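Local coordinates for acetyltransferase (Escherichia coli, PDB 7BYY) that acetylates aminoacyl-tRNAs as the GNAT-family toxin ItaT, probably moving the acetyl group of acetyl-CoA onto the amino acid that the tRNA carries, at the interface of chains A and B. Residues are numbered along the deposited sequence; one frame, centred on the assembly and turned at random. Chains: chain A/B, Acetyltransferase.

Contact 1: the interface of chains A and B. Residues chain A 90-92, 135-136; chain B 51-53.
With CG of A:Lys136 anti to its carbonyl carbon (chi1 -71°) and a bend at chi2, the outer half of the chain runs straight and carries NZ to the turn formed by B:Asn51, B:Ser52 and B:Asp53. CG of B:Asp53 is likewise anti to its own carbonyl carbon (chi1 -60°), which turns the carboxylate towards the lysine. The resulting salt bridge joins NZ of A:Lys136 to OD2 of B:Asp53 at 2.8 Å, and the ammonium meets that oxygen nearly end-on to its C-O bond. NZ also donates to the backbone O of B:Asn51 at 2.8 Å. That carbonyl takes a second hydrogen bond, from the hydroxyl OG of B:Ser52 at 2.8 Å, the two donors arriving from opposite faces of its plane. Weaker bonds run from NZ to OD1 of B:Asn51 and, within chain A, to OE1 of A:Gln91. CD of A:Pro92 packs beside the same carboxylate, 3.9 Å from CG of B:Asp53, and lies nearer its OD2, which the lysine grips. Surrounded by oxygens, the ammonium would be expected to keep its charge. The site ties the residue just ahead of strand 137-142, and the loop at A:Pro92, to the partner turn after the helix spanning 35-50 in chain A, at the rim of the two-fold interface.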
# COMPACT_ATOMS: atom_id res chain seq x y z
N SER A 90 2.07 17.91 -11.70
CA SER A 90 1.51 16.85 -12.51
C SER A 90 1.35 15.58 -11.68
O SER A 90 2.29 15.13 -11.02
CB SER A 90 2.40 16.58 -13.73
OG SER A 90 3.74 16.33 -13.34
N GLN A 91 0.15 15.01 -11.72
CA GLN A 91 -0.19 13.82 -10.94
C GLN A 91 -0.91 12.81 -11.82
O GLN A 91 -1.64 13.19 -12.74
CB GLN A 91 -1.06 14.18 -9.74
CG GLN A 91 -0.39 15.11 -8.73
CD GLN A 91 0.69 14.42 -7.92
OE1 GLN A 91 0.52 13.30 -7.45
NE2 GLN A 91 1.82 15.10 -7.75
N PRO A 92 -0.72 11.52 -11.55
CA PRO A 92 -1.38 10.49 -12.37
C PRO A 92 -2.88 10.45 -12.12
O PRO A 92 -3.41 10.99 -11.15
CB PRO A 92 -0.70 9.19 -11.92
CG PRO A 92 -0.20 9.49 -10.54
CD PRO A 92 0.18 10.93 -10.54
N ILE A 135 3.32 6.02 -1.82
CA ILE A 135 1.97 6.54 -1.70
C ILE A 135 2.06 8.06 -1.68
O ILE A 135 3.10 8.65 -1.37
CB ILE A 135 1.24 6.00 -0.45
CG1 ILE A 135 2.03 6.27 0.83
CG2 ILE A 135 1.01 4.51 -0.59
CD1 ILE A 135 1.79 7.64 1.44
N LYS A 136 0.95 8.70 -2.04
CA LYS A 136 0.91 10.16 -2.10
C LYS A 136 0.60 10.80 -0.76
O LYS A 136 0.96 11.97 -0.54
CB LYS A 136 -0.11 10.62 -3.14
CG LYS A 136 0.32 10.35 -4.57
CD LYS A 136 1.64 11.04 -4.88
CE LYS A 136 2.09 10.76 -6.30
NZ LYS A 136 3.20 11.67 -6.69
N ASN B 51 9.12 11.59 -8.43
CA ASN B 51 7.81 12.05 -7.97
C ASN B 51 7.04 10.97 -7.24
O ASN B 51 5.94 11.24 -6.74
CB ASN B 51 7.00 12.58 -9.16
CG ASN B 51 5.85 13.48 -8.74
OD1 ASN B 51 4.68 13.13 -8.88
ND2 ASN B 51 6.19 14.66 -8.22
N SER B 52 7.59 9.75 -7.17
CA SER B 52 6.99 8.63 -6.43
C SER B 52 5.58 8.33 -6.93
O SER B 52 4.65 8.13 -6.15
CB SER B 52 7.00 8.90 -4.93
OG SER B 52 5.80 9.52 -4.51
N ASP B 53 5.42 8.30 -8.26
CA ASP B 53 4.18 7.83 -8.86
C ASP B 53 4.10 6.31 -8.92
O ASP B 53 3.03 5.78 -9.22
CB ASP B 53 4.01 8.41 -10.27
CG ASP B 53 3.97 9.93 -10.28
OD1 ASP B 53 4.37 10.53 -11.30
OD2 ASP B 53 3.53 10.52 -9.27

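Contact 2: the interface of chains A and B. Residues chain A 132-133; chain B 73-75, 98, 125, 129.
A:Leu133 enters chain B beside strand 67-79, and its CB rests on CD1 of B:Ile129 at 3.8 Å. Its CG, anti to the backbone N (chi1 -175°), lies over B:Ala75, and from there the two methyls part. CD1 goes to CD2 of the B:Phe73 ring at 3.6 Å and lies along the backbone leading through B:Thr74. CD2 settles on CB of B:Ala75 at 3.6 Å and also reaches CG2 of B:Val98 at 3.8 Å, so the isobutyl group bridges two strands and a helix. One residue earlier, CB of A:Ala132 packs against CG1 of B:Ile129 at 3.8 Å. The carbonyl O of A:Ala132, at the C-terminal end of helix 114-132, accepts a hydrogen bond from the ring nitrogen NE2 of B:His125 at 2.6 Å. The bond is fairly straight, 160° at the hydrogen, and the oxygen lies close to the imidazole plane, while the donor is tilted slightly from the carbonyl plane. The same oxygen sits at the edge of the B:Phe73 ring. Hydrogen-bonding through NE2 probably helps fix the direction of the helix-end carbonyl, and the leucine fills an apolar pocket; in the deposited dimer they hold the end of one chain's helix against the other chain.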
# COMPACT_ATOMS: atom_id res chain seq x y z
N ALA A 132 8.46 0.77 1.01
CA ALA A 132 8.20 -0.44 0.24
C ALA A 132 7.26 -0.19 -0.92
O ALA A 132 7.43 -0.76 -2.00
CB ALA A 132 7.62 -1.53 1.15
N LEU A 133 6.26 0.68 -0.72
CA LEU A 133 5.28 1.00 -1.75
C LEU A 133 4.99 2.50 -1.71
O LEU A 133 4.45 3.00 -0.71
CB LEU A 133 4.00 0.19 -1.55
CG LEU A 133 2.91 0.34 -2.61
CD1 LEU A 133 3.44 -0.05 -3.99
CD2 LEU A 133 1.70 -0.51 -2.24
N PHE B 73 5.10 -0.99 -10.21
CA PHE B 73 3.92 -1.33 -9.43
C PHE B 73 3.53 -0.13 -8.57
O PHE B 73 4.35 0.75 -8.29
CB PHE B 73 4.15 -2.57 -8.56
CG PHE B 73 5.38 -2.49 -7.69
CD1 PHE B 73 6.62 -2.84 -8.19
CD2 PHE B 73 5.28 -2.06 -6.38
CE1 PHE B 73 7.75 -2.77 -7.39
CE2 PHE B 73 6.41 -1.98 -5.58
CZ PHE B 73 7.64 -2.34 -6.09
N THR B 74 2.27 -0.13 -8.15
CA THR B 74 1.73 1.00 -7.41
C THR B 74 0.66 0.53 -6.44
O THR B 74 0.14 -0.59 -6.55
CB THR B 74 1.12 2.06 -8.35
OG1 THR B 74 0.77 3.22 -7.60
CG2 THR B 74 -0.12 1.50 -9.03
N ALA B 75 0.34 1.39 -5.48
CA ALA B 75 -0.77 1.15 -4.57
C ALA B 75 -2.08 1.44 -5.30
O ALA B 75 -2.22 2.48 -5.96
CB ALA B 75 -0.65 2.03 -3.32
N VAL B 98 -2.15 -4.50 -4.81
CA VAL B 98 -0.96 -3.93 -5.43
C VAL B 98 -1.06 -4.18 -6.93
O VAL B 98 -1.21 -5.32 -7.37
CB VAL B 98 0.33 -4.54 -4.85
CG1 VAL B 98 1.49 -4.34 -5.82
CG2 VAL B 98 0.66 -3.91 -3.51
N HIS B 125 8.75 -8.89 -2.96
CA HIS B 125 8.51 -7.54 -2.46
C HIS B 125 7.06 -7.35 -2.05
O HIS B 125 6.78 -6.62 -1.09
CB HIS B 125 8.90 -6.51 -3.51
CG HIS B 125 9.00 -5.12 -2.98
ND1 HIS B 125 9.98 -4.73 -2.08
CD2 HIS B 125 8.24 -4.02 -3.20
CE1 HIS B 125 9.82 -3.46 -1.78
NE2 HIS B 125 8.77 -3.00 -2.44
N ILE B 129 5.60 -5.87 1.42
CA ILE B 129 4.54 -4.87 1.51
C ILE B 129 3.38 -5.39 2.36
O ILE B 129 2.83 -4.67 3.19
CB ILE B 129 4.06 -4.47 0.10
CG1 ILE B 129 5.20 -3.83 -0.70
CG2 ILE B 129 2.87 -3.53 0.19
CD1 ILE B 129 4.82 -3.51 -2.13

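Contact 3: the interface of chains A and B. Residues chain A 73-75, 98, 129, 133, 135; chain B 75, 132-133.
B:Leu133 has an extended backbone (phi/psi -135°/102°) in the segment leaving its helix, and this main chain delivers the side chain to A:Ala75, whose backbone is extended within strand 67-79. CG of B:Leu133 stands anti to the backbone N (chi1 -174°), which carries it into chain A, where the methyls diverge. CD2 touches CB of A:Ala75 at 3.7 Å and packs on CG2 of A:Ile129 and CG2 of A:Val98, the valine and leucine side chains passing in opposite directions. CD1 lies against the A:Thr74 carbonyl carbon C at 3.8 Å and approaches ring atom CD2 of A:Phe73 at 3.9 Å. The A:Ile129 side chain runs across B:Leu133 at about a right angle; its CG1 also meets CB of B:Ala132 at 4.0 Å. A:Ala75 and A:Ile129 lie on opposite sides of CD2, with A:Val98 on a third side. Alongside this pocket, CG2 of A:Ile135 reaches CB of B:Ala75 at 4.0 Å, next to A:Leu133. Within chain A, OG1 of A:Thr74 donates to the backbone O of A:Ala75 at 3.3 Å from well above the carbonyl plane. In the fold, strand 67-79 lines one side of the pocket and helix 114-132 the opposite side, with strand 94-105 beyond the leucine tip and the partner's post-helix segment between them.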
# COMPACT_ATOMS: atom_id res chain seq x y z
N PHE A 73 -6.14 0.84 9.48
CA PHE A 73 -5.85 1.48 8.20
C PHE A 73 -5.72 0.41 7.13
O PHE A 73 -5.36 -0.73 7.41
CB PHE A 73 -4.57 2.32 8.29
CG PHE A 73 -3.42 1.59 8.91
CD1 PHE A 73 -3.27 1.54 10.29
CD2 PHE A 73 -2.47 0.96 8.12
CE1 PHE A 73 -2.21 0.87 10.86
CE2 PHE A 73 -1.41 0.29 8.69
CZ PHE A 73 -1.27 0.25 10.06
N THR A 74 -6.04 0.79 5.89
CA THR A 74 -6.00 -0.09 4.74
C THR A 74 -5.28 0.60 3.59
O THR A 74 -4.82 1.74 3.71
CB THR A 74 -7.41 -0.50 4.28
OG1 THR A 74 -8.02 0.59 3.58
CG2 THR A 74 -8.29 -0.87 5.47
N ALA A 75 -5.18 -0.10 2.46
CA ALA A 75 -4.71 0.51 1.22
C ALA A 75 -5.90 1.04 0.44
O ALA A 75 -7.00 0.48 0.48
CB ALA A 75 -3.93 -0.50 0.38
N VAL A 98 -2.63 5.72 1.69
CA VAL A 98 -3.02 4.90 2.83
C VAL A 98 -4.21 5.56 3.49
O VAL A 98 -4.15 6.74 3.86
CB VAL A 98 -1.86 4.73 3.82
CG1 VAL A 98 -2.37 4.15 5.13
CG2 VAL A 98 -0.77 3.84 3.22
N ILE A 129 5.62 2.01 5.23
CA ILE A 129 4.85 1.61 4.06
C ILE A 129 5.35 2.34 2.81
O ILE A 129 5.44 1.75 1.73
CB ILE A 129 3.35 1.88 4.31
CG1 ILE A 129 2.85 0.98 5.44
CG2 ILE A 129 2.55 1.67 3.03
CD1 ILE A 129 1.45 1.29 5.91
N LEU A 133 6.26 0.68 -0.72
CA LEU A 133 5.28 1.00 -1.75
C LEU A 133 4.99 2.50 -1.71
O LEU A 133 4.45 3.00 -0.71
CB LEU A 133 4.00 0.19 -1.55
CG LEU A 133 2.91 0.34 -2.61
CD1 LEU A 133 3.44 -0.05 -3.99
CD2 LEU A 133 1.70 -0.51 -2.24
N ILE A 135 3.32 6.02 -1.82
CA ILE A 135 1.97 6.54 -1.70
C ILE A 135 2.06 8.06 -1.68
O ILE A 135 3.10 8.65 -1.37
CB ILE A 135 1.24 6.00 -0.45
CG1 ILE A 135 2.03 6.27 0.83
CG2 ILE A 135 1.01 4.51 -0.59
CD1 ILE A 135 1.79 7.64 1.44
N ALA B 75 0.34 1.39 -5.48
CA ALA B 75 -0.77 1.15 -4.57
C ALA B 75 -2.08 1.44 -5.30
O ALA B 75 -2.22 2.48 -5.96
CB ALA B 75 -0.65 2.03 -3.32
N ALA B 132 3.54 -4.95 6.08
CA ALA B 132 3.36 -3.60 6.60
C ALA B 132 2.00 -3.01 6.28
O ALA B 132 1.45 -2.28 7.10
CB ALA B 132 4.45 -2.67 6.04
N LEU B 133 1.46 -3.33 5.11
CA LEU B 133 0.14 -2.85 4.69
C LEU B 133 -0.60 -4.04 4.08
O LEU B 133 -0.33 -4.43 2.94
CB LEU B 133 0.26 -1.70 3.69
CG LEU B 133 -1.04 -1.02 3.29
CD1 LEU B 133 -1.74 -0.47 4.52
CD2 LEU B 133 -0.78 0.09 2.28

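Contact 2 and contact 3 are two-fold counterparts: each subunit puts its leucine into the other's pocket between strands 67-79 and 94-105 and the long helix starting at residue 114. Their C-alpha centres lie about 8 Å apart, and they share A:Leu133 and B:Ala75, so the two reciprocal leucine segments pack as one apolar core. Contact 1, about 13 Å from contact 2 and 15 Å from contact 3 between C-alpha centres, shares A:Ile135 with contact 3 and adds charged and polar links at the rim. One short segment of chain A, residues 132-136, thus serves all three contacts, which together are consistent with a homodimer, although the structure alone does not prove it in solution.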